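Local coordinates for protein neuraminidase (Influenza A virus, PDB 4GDI) that is neuraminidase-like and is predicted to remove terminal sialic acid from glycoconjugates, although its putative active site has diverged, at residues K110-V115 with G157-I162; H174-L179 with K229-Q234; T201-N206 with Q335-W340. All coordinates share one frame; numbering follows the deposited sequence.

Overall arrangement
From the N terminus, contact 1 is the first met: residues 157-162 pack back on 110-115, closing a loop that joins two consecutive four-stranded beta-propeller sheets. It closes before contact 2 opens, so the two lie in series. In space they adjoin, their centres 13 Å apart, because strands 158-165 and 173-180 are neighbours in one sheet; Cys159 O lies 2.7 Å from Leu179 N, a probable hydrogen bond. Contact 2 packs that sheet against the turn at 229-234 of the next one. Contact 3 begins between the two segments of contact 2 and ends far beyond them, so these two cross. It ties strand 200-205 to the sheet that the N-terminal strand 20-25 completes.

Contact 1: residues K110-V115 with G157-I162; sequences KWTVLV and GSCFVI
The ends of Leu114 and Val161 face each other across the interface, with Leu114 CD2 3.9 Å from Val161 CG1. Two residues earlier on each strand a looser approach accompanies this methyl contact: Thr112 OG1 lies 4.2 Å from Cys159 SG. Neither pair involves a hydrogen bond, and no backbone bond joins the two segments, so apolar side-chain packing is the main link between them. The matching pairs, Thr112 with Cys159 and Leu114 with Val161, place the strands in parallel directions, with CA atoms 8.0 Å apart at the first pair and 9.1 Å at the second. This spacing, unbridged by backbone bonds, is consistent with strands of different sheets packed through their side chains. Only 123 Å² is buried between them, both sides summed, yet all four touching residues are buried in the protein.

Val161 presents CG1 to the leucine because that branch sits between the backbone N and the carbonyl carbon (chi1 63°). The sulfur opposite Thr112 is fixed by its disulfide to Cys154. Further out, Leu147 packs on Leu114, Cys152 on Val161, and Leu179 on Thr112, filling in around the narrow interface.

Each strand is anchored in its own antiparallel sheet. Strand 111-117 bonds through its backbone to strand 101-106, as in Thr112 with Cys105, and to strand 124-129, as in Val113 with Lys128. Strand 158-165 bonds likewise to strand 173-180, as in Val161 with Tyr177, and Phe160 and Ile162 add side-chain packing on Glu178 and Ile176. The contact thus joins the second strands of two successive propeller blades, 111-117 and 158-165.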
loop_
_atom_site.group_PDB
_atom_site.type_symbol
_atom_site.label_atom_id
_atom_site.label_comp_id
_atom_site.label_asym_id
_atom_site.label_seq_id
_atom_site.Cartn_x
_atom_site.Cartn_y
_atom_site.Cartn_z
ATOM N N LYS A 110 -6.990 -19.639 7.706
ATOM C CA LYS A 110 -6.132 -19.502 6.545
ATOM C C LYS A 110 -6.895 -19.674 5.219
ATOM O O LYS A 110 -7.983 -20.227 5.192
ATOM C CB LYS A 110 -5.009 -20.526 6.615
ATOM C CG LYS A 110 -4.108 -20.388 7.828
ATOM C CD LYS A 110 -3.210 -19.174 7.728
ATOM C CE LYS A 110 -2.177 -19.154 8.851
ATOM N NZ LYS A 110 -1.201 -18.039 8.690
ATOM N N TRP A 111 -6.302 -19.186 4.132
ATOM C CA TRP A 111 -6.809 -19.452 2.796
ATOM C C TRP A 111 -6.396 -20.828 2.315
ATOM O O TRP A 111 -5.220 -21.183 2.383
ATOM C CB TRP A 111 -6.263 -18.435 1.795
ATOM C CG TRP A 111 -6.900 -17.098 1.898
ATOM C CD1 TRP A 111 -6.397 -16.005 2.533
ATOM C CD2 TRP A 111 -8.163 -16.701 1.347
ATOM N NE1 TRP A 111 -7.268 -14.952 2.418
ATOM C CE2 TRP A 111 -8.356 -15.347 1.689
ATOM C CE3 TRP A 111 -9.147 -17.358 0.596
ATOM C CZ2 TRP A 111 -9.497 -14.630 1.310
ATOM C CZ3 TRP A 111 -10.285 -16.654 0.225
ATOM C CH2 TRP A 111 -10.454 -15.300 0.592
ATOM N N THR A 112 -7.375 -21.595 1.848
ATOM C CA THR A 112 -7.125 -22.759 1.011
ATOM C C THR A 112 -7.309 -22.329 -0.450
ATOM O O THR A 112 -8.333 -21.742 -0.811
ATOM C CB THR A 112 -8.109 -23.896 1.307
ATOM O OG1 THR A 112 -8.020 -24.273 2.688
ATOM C CG2 THR A 112 -7.816 -25.096 0.441
ATOM N N VAL A 113 -6.310 -22.614 -1.271
ATOM C CA VAL A 113 -6.333 -22.264 -2.684
ATOM C C VAL A 113 -6.028 -23.514 -3.487
ATOM O O VAL A 113 -5.082 -24.221 -3.177
ATOM C CB VAL A 113 -5.260 -21.197 -3.019
ATOM C CG1 VAL A 113 -5.213 -20.937 -4.524
ATOM C CG2 VAL A 113 -5.508 -19.902 -2.237
ATOM N N LEU A 114 -6.839 -23.788 -4.501
ATOM C CA LEU A 114 -6.577 -24.876 -5.429
ATOM C C LEU A 114 -6.394 -24.332 -6.843
ATOM O O LEU A 114 -7.125 -23.431 -7.287
ATOM C CB LEU A 114 -7.735 -25.881 -5.429
ATOM C CG LEU A 114 -8.108 -26.598 -4.120
ATOM C CD1 LEU A 114 -9.153 -25.805 -3.322
ATOM C CD2 LEU A 114 -8.624 -27.986 -4.451
ATOM N N VAL A 115 -5.420 -24.878 -7.552
ATOM C CA VAL A 115 -5.216 -24.535 -8.963
ATOM C C VAL A 115 -4.988 -25.789 -9.788
ATOM O O VAL A 115 -4.443 -26.789 -9.293
ATOM C CB VAL A 115 -4.003 -23.608 -9.185
ATOM C CG1 VAL A 115 -4.274 -22.197 -8.662
ATOM C CG2 VAL A 115 -2.767 -24.195 -8.542
ATOM N N GLY A 157 -13.844 -25.704 9.564
ATOM C CA GLY A 157 -12.513 -26.195 9.276
ATOM C C GLY A 157 -12.409 -27.223 8.159
ATOM O O GLY A 157 -11.307 -27.506 7.696
ATOM N N SER A 158 -13.529 -27.811 7.748
ATOM C CA SER A 158 -13.540 -28.668 6.559
ATOM C C SER A 158 -13.961 -27.858 5.325
ATOM O O SER A 158 -15.012 -27.215 5.337
ATOM C CB SER A 158 -14.518 -29.838 6.740
ATOM O OG SER A 158 -14.129 -30.707 7.786
ATOM N N CYS A 159 -13.165 -27.906 4.265
ATOM C CA CYS A 159 -13.483 -27.180 3.031
ATOM C C CYS A 159 -13.817 -28.142 1.880
ATOM O O CYS A 159 -13.124 -29.136 1.660
ATOM C CB CYS A 159 -12.314 -26.269 2.647
ATOM S SG CYS A 159 -11.933 -24.997 3.914
ATOM N N PHE A 160 -14.873 -27.836 1.136
ATOM C CA PHE A 160 -15.349 -28.729 0.086
ATOM C C PHE A 160 -15.271 -28.048 -1.275
ATOM O O PHE A 160 -15.542 -26.855 -1.394
ATOM C CB PHE A 160 -16.790 -29.133 0.376
ATOM C CG PHE A 160 -16.968 -29.779 1.717
ATOM C CD1 PHE A 160 -17.095 -29.008 2.860
ATOM C CD2 PHE A 160 -17.025 -31.163 1.831
ATOM C CE1 PHE A 160 -17.262 -29.607 4.115
ATOM C CE2 PHE A 160 -17.186 -31.768 3.086
ATOM C CZ PHE A 160 -17.299 -30.982 4.222
ATOM N N VAL A 161 -14.885 -28.801 -2.297
ATOM C CA VAL A 161 -14.811 -28.258 -3.646
ATOM C C VAL A 161 -15.166 -29.347 -4.643
ATOM O O VAL A 161 -14.897 -30.521 -4.406
ATOM C CB VAL A 161 -13.424 -27.704 -3.940
ATOM C CG1 VAL A 161 -12.377 -28.815 -3.884
ATOM C CG2 VAL A 161 -13.395 -27.008 -5.280
ATOM N N ILE A 162 -15.813 -28.953 -5.732
ATOM C CA ILE A 162 -16.128 -29.862 -6.825
ATOM C C ILE A 162 -14.986 -29.849 -7.837
ATOM O O ILE A 162 -14.612 -28.798 -8.340
ATOM C CB ILE A 162 -17.432 -29.465 -7.559
ATOM C CG1 ILE A 162 -18.594 -29.293 -6.564
ATOM C CG2 ILE A 162 -17.796 -30.504 -8.602
ATOM C CD1 ILE A 162 -18.812 -30.472 -5.677
#

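Contact 2: residues H174-L179 with K229-Q234; sequences HRIYEL and KELNYQ
Ile176 and Leu231 lie alongside one another, pointing in opposing directions, which brings Ile176 CG2 to 3.6 Å from Leu231 CD2 in the one direct apolar contact between residues 174-179 and 229-234. Leu231 extends from the turn leading into strand 233-236, where its backbone takes a left-handed conformation (phi 72°), and its side chain also packs on Phe160 and Arg186.

Two residues along the strand, Glu178 makes the polar half of the contact. Its CB points toward the turn, CG stands anti to the backbone N (chi1 177°), and the chain stays extended beyond it (chi2 -176°), flanked by the Phe160 side chain. At the tip the two oxygens have different tasks. OE1 forms a salt bridge with Arg186 NE, while Lys229 O lies 4.1 Å from it without bonding. OE2 accepts a hydrogen bond from a water at 2.6 Å, and the same water donates to Lys229 O at 2.7 Å, so the carboxylate reaches the turn through one solvent molecule. Ser158 OG also bonds OE2. An arginine and two further polar partners probably favour the ionised carboxylate. The Lys229 ammonium is not its partner: NZ pairs with Glu156 and stays 6.3 Å from Glu178 OE2.

Glu178 and Gln180 belong to a calcium site seen for this protein, although Glu178 holds no calcium in this chain. The geometry fits a beta-propeller interface, in which the turn joining the last two strands of one blade, 224-228 and 233-236, packs on the third strand of the preceding blade.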
loop_
_atom_site.group_PDB
_atom_site.type_symbol
_atom_site.label_atom_id
_atom_site.label_comp_id
_atom_site.label_asym_id
_atom_site.label_seq_id
_atom_site.Cartn_x
_atom_site.Cartn_y
_atom_site.Cartn_z
ATOM N N HIS A 174 -17.245 -36.065 -12.008
ATOM C CA HIS A 174 -17.328 -34.987 -11.028
ATOM C C HIS A 174 -17.218 -35.560 -9.625
ATOM O O HIS A 174 -17.906 -36.510 -9.274
ATOM C CB HIS A 174 -18.634 -34.216 -11.218
ATOM C CG HIS A 174 -18.845 -33.780 -12.627
ATOM N ND1 HIS A 174 -18.177 -32.704 -13.179
ATOM C CD2 HIS A 174 -19.571 -34.324 -13.631
ATOM C CE1 HIS A 174 -18.519 -32.581 -14.445
ATOM N NE2 HIS A 174 -19.371 -33.550 -14.746
ATOM N N ARG A 175 -16.302 -35.000 -8.848
ATOM C CA ARG A 175 -16.054 -35.465 -7.496
ATOM C C ARG A 175 -16.147 -34.319 -6.490
ATOM O O ARG A 175 -15.725 -33.199 -6.778
ATOM C CB ARG A 175 -14.643 -36.042 -7.413
ATOM C CG ARG A 175 -14.422 -37.279 -8.242
ATOM C CD ARG A 175 -13.007 -37.795 -8.062
ATOM N NE ARG A 175 -12.848 -39.113 -8.658
ATOM C CZ ARG A 175 -11.747 -39.850 -8.571
ATOM N NH1 ARG A 175 -10.686 -39.400 -7.904
ATOM N NH2 ARG A 175 -11.714 -41.045 -9.151
ATOM N N ILE A 176 -16.693 -34.610 -5.311
ATOM C CA ILE A 176 -16.559 -33.719 -4.176
ATOM C C ILE A 176 -15.295 -34.107 -3.433
ATOM O O ILE A 176 -15.105 -35.278 -3.092
ATOM C CB ILE A 176 -17.709 -33.860 -3.177
ATOM C CG1 ILE A 176 -19.047 -33.624 -3.857
ATOM C CG2 ILE A 176 -17.513 -32.861 -2.028
ATOM C CD1 ILE A 176 -20.231 -33.950 -2.973
ATOM N N TYR A 177 -14.433 -33.129 -3.188
ATOM C CA TYR A 177 -13.278 -33.333 -2.338
ATOM C C TYR A 177 -13.487 -32.642 -0.988
ATOM O O TYR A 177 -13.917 -31.491 -0.929
ATOM C CB TYR A 177 -12.033 -32.789 -3.026
ATOM C CG TYR A 177 -11.428 -33.740 -4.024
ATOM C CD1 TYR A 177 -11.927 -33.845 -5.319
ATOM C CD2 TYR A 177 -10.356 -34.532 -3.674
ATOM C CE1 TYR A 177 -11.361 -34.721 -6.232
ATOM C CE2 TYR A 177 -9.793 -35.418 -4.572
ATOM C CZ TYR A 177 -10.293 -35.508 -5.843
ATOM O OH TYR A 177 -9.703 -36.382 -6.723
ATOM N N GLU A 178 -13.203 -33.347 0.100
ATOM C CA GLU A 178 -13.178 -32.712 1.406
ATOM C C GLU A 178 -11.732 -32.462 1.833
ATOM O O GLU A 178 -10.927 -33.388 1.832
ATOM C CB GLU A 178 -13.866 -33.573 2.456
ATOM C CG GLU A 178 -13.781 -32.961 3.835
ATOM C CD GLU A 178 -14.378 -33.849 4.921
ATOM O OE1 GLU A 178 -14.847 -34.957 4.601
ATOM O OE2 GLU A 178 -14.374 -33.424 6.095
ATOM N N LEU A 179 -11.425 -31.217 2.203
ATOM C CA LEU A 179 -10.085 -30.827 2.633
ATOM C C LEU A 179 -10.100 -30.345 4.079
ATOM O O LEU A 179 -11.095 -29.794 4.548
ATOM C CB LEU A 179 -9.556 -29.685 1.761
ATOM C CG LEU A 179 -9.787 -29.823 0.265
ATOM C CD1 LEU A 179 -9.193 -28.616 -0.463
ATOM C CD2 LEU A 179 -9.188 -31.134 -0.234
ATOM N N LYS A 229 -21.862 -32.326 5.007
ATOM C CA LYS A 229 -20.492 -32.452 5.482
ATOM C C LYS A 229 -19.989 -33.887 5.395
ATOM O O LYS A 229 -18.795 -34.114 5.387
ATOM C CB LYS A 229 -20.393 -31.997 6.941
ATOM C CG LYS A 229 -20.084 -30.537 7.129
ATOM C CD LYS A 229 -19.757 -30.252 8.593
ATOM C CE LYS A 229 -18.255 -30.328 8.857
ATOM N NZ LYS A 229 -17.951 -30.422 10.309
ATOM N N GLU A 230 -20.898 -34.856 5.363
ATOM C CA GLU A 230 -20.514 -36.268 5.296
ATOM C C GLU A 230 -20.475 -36.808 3.857
ATOM O O GLU A 230 -20.269 -38.002 3.639
ATOM C CB GLU A 230 -21.483 -37.100 6.133
ATOM C CG GLU A 230 -21.529 -36.671 7.603
ATOM C CD GLU A 230 -20.148 -36.672 8.283
ATOM O OE1 GLU A 230 -19.247 -37.476 7.900
ATOM O OE2 GLU A 230 -19.968 -35.843 9.201
ATOM N N LEU A 231 -20.679 -35.916 2.890
ATOM C CA LEU A 231 -20.621 -36.236 1.458
ATOM C C LEU A 231 -21.797 -37.056 0.968
ATOM O O LEU A 231 -21.750 -37.615 -0.122
ATOM C CB LEU A 231 -19.309 -36.914 1.067
ATOM C CG LEU A 231 -18.074 -36.080 1.431
ATOM C CD1 LEU A 231 -16.797 -36.682 0.850
ATOM C CD2 LEU A 231 -18.231 -34.643 0.974
ATOM N N ASN A 232 -22.865 -37.103 1.757
ATOM C CA ASN A 232 -24.146 -37.524 1.220
ATOM C C ASN A 232 -24.692 -36.450 0.306
ATOM O O ASN A 232 -24.453 -35.270 0.534
ATOM C CB ASN A 232 -25.106 -37.840 2.344
ATOM C CG ASN A 232 -24.808 -39.175 2.947
ATOM O OD1 ASN A 232 -24.739 -40.163 2.231
ATOM N ND2 ASN A 232 -24.575 -39.212 4.248
ATOM N N TYR A 233 -25.402 -36.842 -0.746
ATOM C CA TYR A 233 -25.762 -35.862 -1.763
ATOM C C TYR A 233 -26.989 -36.259 -2.576
ATOM O O TYR A 233 -27.428 -37.416 -2.572
ATOM C CB TYR A 233 -24.578 -35.619 -2.718
ATOM C CG TYR A 233 -24.422 -36.725 -3.739
ATOM C CD1 TYR A 233 -23.660 -37.847 -3.452
ATOM C CD2 TYR A 233 -25.054 -36.656 -4.979
ATOM C CE1 TYR A 233 -23.519 -38.876 -4.370
ATOM C CE2 TYR A 233 -24.919 -37.680 -5.909
ATOM C CZ TYR A 233 -24.148 -38.792 -5.590
ATOM O OH TYR A 233 -23.990 -39.823 -6.482
ATOM N N GLN A 234 -27.556 -35.266 -3.250
ATOM C CA GLN A 234 -28.596 -35.505 -4.231
ATOM C C GLN A 234 -28.389 -34.511 -5.371
ATOM O O GLN A 234 -28.041 -33.350 -5.151
ATOM C CB GLN A 234 -30.002 -35.389 -3.622
ATOM C CG GLN A 234 -30.613 -34.000 -3.620
ATOM C CD GLN A 234 -32.102 -33.986 -3.244
ATOM O OE1 GLN A 234 -32.544 -33.146 -2.447
ATOM N NE2 GLN A 234 -32.881 -34.898 -3.829
HETATM O O HOH W 1 -16.775 -33.597 7.095
#

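Contact 3: residues T201-N206 with Q335-W340; sequences TCYTIN and QRICFW. With NO3 (nitrate ion), chain V.
Tyr203 and Ile337 cross obliquely at a junction within the beta-propeller, where the first strand of one blade, 200-205, faces the approach to strand 338-346 in the blade completed by the N-terminal strand. Ile337 CD1 lies 3.8 Å from Tyr203 CB and 4.1 Å from its CG, so the methyl meets the root of the tyrosine rather than its phenol end. Tyr203 CG sits between its backbone N and carbonyl carbon, which directs the ring to Glu274, whose carboxylate hydrogen-bonds the hydroxyl. Phe323 packs against both residues and meets the tyrosine ring edge-to-face.

The second pair is arranged differently. Ile205 and Gln335 overlap flank to flank, starting from opposite sides of the interface, with Ile205 CD1 3.8 Å from Gln335 CB and slightly farther from its CG. It is therefore the aliphatic part of the glutamine that packs, and the bend about CB-CG (chi2 63°) turns the amide back along its own segment. There Gln335 NE2 donates to Arg336 O at 3.0 Å with a nearly straight N-H...O angle of 166°, in the carbonyl plane and on a lone pair. NE2 also bonds Pro326 O, and OE1 accepts from Lys12 N, so partners at both ends fix the rotation of the amide. The pairing of Tyr203 with Ile337 and Ile205 with Gln335 makes the segments run antiparallel, without any hydrogen bond between them.

Arg336 extends away from residues 201-206 toward the second subunit, packing on Val133 there. Its NE forms a salt bridge with Asp329, while NH1 and NH2 each donate, at 3.0 Å and about 140°, to the single O1 of a nitrate, probably from the crystallisation liquor, that also bonds Val133 N of the second subunit.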
loop_
_atom_site.group_PDB
_atom_site.type_symbol
_atom_site.label_atom_id
_atom_site.label_comp_id
_atom_site.label_asym_id
_atom_site.label_seq_id
_atom_site.Cartn_x
_atom_site.Cartn_y
_atom_site.Cartn_z
ATOM N N THR A 201 -20.964 -23.493 -8.651
ATOM C CA THR A 201 -20.903 -22.340 -7.782
ATOM C C THR A 201 -21.818 -22.628 -6.593
ATOM O O THR A 201 -22.963 -23.068 -6.755
ATOM C CB THR A 201 -21.268 -21.029 -8.526
ATOM O OG1 THR A 201 -21.263 -19.916 -7.625
ATOM C CG2 THR A 201 -22.663 -21.117 -9.187
ATOM N N CYS A 202 -21.301 -22.401 -5.389
ATOM C CA CYS A 202 -21.893 -22.986 -4.185
ATOM C C CYS A 202 -22.005 -21.983 -3.039
ATOM O O CYS A 202 -21.322 -20.952 -3.025
ATOM C CB CYS A 202 -21.009 -24.137 -3.675
ATOM S SG CYS A 202 -20.531 -25.436 -4.855
ATOM N N TYR A 203 -22.852 -22.316 -2.068
ATOM C CA TYR A 203 -22.931 -21.582 -0.812
ATOM C C TYR A 203 -23.250 -22.608 0.260
ATOM O O TYR A 203 -23.549 -23.763 -0.057
ATOM C CB TYR A 203 -23.982 -20.469 -0.857
ATOM C CG TYR A 203 -25.380 -20.970 -1.076
ATOM C CD1 TYR A 203 -25.875 -21.157 -2.365
ATOM C CD2 TYR A 203 -26.212 -21.260 -0.000
ATOM C CE1 TYR A 203 -27.166 -21.618 -2.578
ATOM C CE2 TYR A 203 -27.509 -21.717 -0.200
ATOM C CZ TYR A 203 -27.972 -21.898 -1.495
ATOM O OH TYR A 203 -29.241 -22.359 -1.697
ATOM N N THR A 204 -23.148 -22.207 1.524
ATOM C CA THR A 204 -23.474 -23.109 2.618
ATOM C C THR A 204 -24.469 -22.488 3.602
ATOM O O THR A 204 -24.448 -21.285 3.865
ATOM C CB THR A 204 -22.221 -23.542 3.382
ATOM O OG1 THR A 204 -22.599 -24.473 4.407
ATOM C CG2 THR A 204 -21.534 -22.348 4.006
ATOM N N ILE A 205 -25.355 -23.327 4.124
ATOM C CA ILE A 205 -26.331 -22.902 5.125
ATOM C C ILE A 205 -26.823 -24.119 5.899
ATOM O O ILE A 205 -26.985 -25.193 5.314
ATOM C CB ILE A 205 -27.538 -22.191 4.478
ATOM C CG1 ILE A 205 -28.352 -21.434 5.538
ATOM C CG2 ILE A 205 -28.431 -23.188 3.752
ATOM C CD1 ILE A 205 -27.574 -20.334 6.251
ATOM N N ASN A 206 -27.103 -23.924 7.193
ATOM C CA ASN A 206 -27.249 -25.009 8.187
ATOM C C ASN A 206 -26.594 -26.341 7.811
ATOM O O ASN A 206 -27.279 -27.325 7.545
ATOM C CB ASN A 206 -28.714 -25.244 8.631
ATOM C CG ASN A 206 -29.742 -24.640 7.693
ATOM O OD1 ASN A 206 -29.836 -25.024 6.527
ATOM N ND2 ASN A 206 -30.559 -23.716 8.220
ATOM N N GLN A 335 -27.483 -15.169 7.920
ATOM C CA GLN A 335 -26.400 -15.337 6.964
ATOM C C GLN A 335 -26.764 -14.668 5.631
ATOM O O GLN A 335 -27.784 -14.984 5.009
ATOM C CB GLN A 335 -26.089 -16.822 6.779
ATOM C CG GLN A 335 -25.038 -17.117 5.737
ATOM C CD GLN A 335 -23.710 -16.533 6.098
ATOM O OE1 GLN A 335 -23.170 -16.812 7.167
ATOM N NE2 GLN A 335 -23.164 -15.705 5.209
ATOM N N ARG A 336 -25.936 -13.738 5.190
ATOM C CA ARG A 336 -26.201 -13.065 3.921
ATOM C C ARG A 336 -25.717 -13.902 2.738
ATOM O O ARG A 336 -24.810 -14.733 2.863
ATOM C CB ARG A 336 -25.544 -11.678 3.890
ATOM C CG ARG A 336 -26.216 -10.641 4.794
ATOM C CD ARG A 336 -25.813 -9.221 4.399
ATOM N NE ARG A 336 -24.368 -8.992 4.526
ATOM C CZ ARG A 336 -23.656 -8.214 3.723
ATOM N NH1 ARG A 336 -24.243 -7.571 2.709
ATOM N NH2 ARG A 336 -22.354 -8.074 3.925
ATOM N N ILE A 337 -26.309 -13.642 1.577
ATOM C CA ILE A 337 -25.908 -14.315 0.340
ATOM C C ILE A 337 -25.712 -13.254 -0.736
ATOM O O ILE A 337 -26.484 -12.284 -0.830
ATOM C CB ILE A 337 -26.951 -15.385 -0.108
ATOM C CG1 ILE A 337 -26.465 -16.145 -1.347
ATOM C CG2 ILE A 337 -28.305 -14.766 -0.380
ATOM C CD1 ILE A 337 -25.182 -16.919 -1.123
ATOM N N CYS A 338 -24.657 -13.414 -1.526
ATOM C CA CYS A 338 -24.357 -12.444 -2.572
ATOM C C CYS A 338 -24.022 -13.199 -3.843
ATOM O O CYS A 338 -23.813 -14.413 -3.819
ATOM C CB CYS A 338 -23.157 -11.568 -2.173
ATOM S SG CYS A 338 -23.281 -10.662 -0.605
ATOM N N PHE A 339 -23.975 -12.493 -4.966
ATOM C CA PHE A 339 -23.452 -13.121 -6.161
ATOM C C PHE A 339 -22.542 -12.159 -6.889
ATOM O O PHE A 339 -22.618 -10.942 -6.697
ATOM C CB PHE A 339 -24.580 -13.643 -7.069
ATOM C CG PHE A 339 -25.476 -12.563 -7.643
ATOM C CD1 PHE A 339 -25.166 -11.949 -8.842
ATOM C CD2 PHE A 339 -26.650 -12.203 -6.998
ATOM C CE1 PHE A 339 -25.996 -10.969 -9.373
ATOM C CE2 PHE A 339 -27.487 -11.226 -7.522
ATOM C CZ PHE A 339 -27.158 -10.613 -8.717
ATOM N N TRP A 340 -21.637 -12.713 -7.689
ATOM C CA TRP A 340 -20.804 -11.906 -8.557
ATOM C C TRP A 340 -21.301 -12.122 -9.990
ATOM O O TRP A 340 -21.895 -13.165 -10.306
ATOM C CB TRP A 340 -19.312 -12.258 -8.399
ATOM C CG TRP A 340 -18.990 -13.754 -8.480
ATOM C CD1 TRP A 340 -18.780 -14.605 -7.433
ATOM C CD2 TRP A 340 -18.845 -14.546 -9.669
ATOM N NE1 TRP A 340 -18.520 -15.871 -7.891
ATOM C CE2 TRP A 340 -18.554 -15.861 -9.265
ATOM C CE3 TRP A 340 -18.934 -14.267 -11.040
ATOM C CZ2 TRP A 340 -18.354 -16.897 -10.178
ATOM C CZ3 TRP A 340 -18.738 -15.291 -11.933
ATOM C CH2 TRP A 340 -18.452 -16.585 -11.506
HETATM N N NO3 V . -21.463 -5.565 1.509
HETATM O O1 NO3 V . -21.759 -6.901 1.226
HETATM O O2 NO3 V . -20.829 -4.746 0.561
HETATM O O3 NO3 V . -21.808 -5.019 2.736
#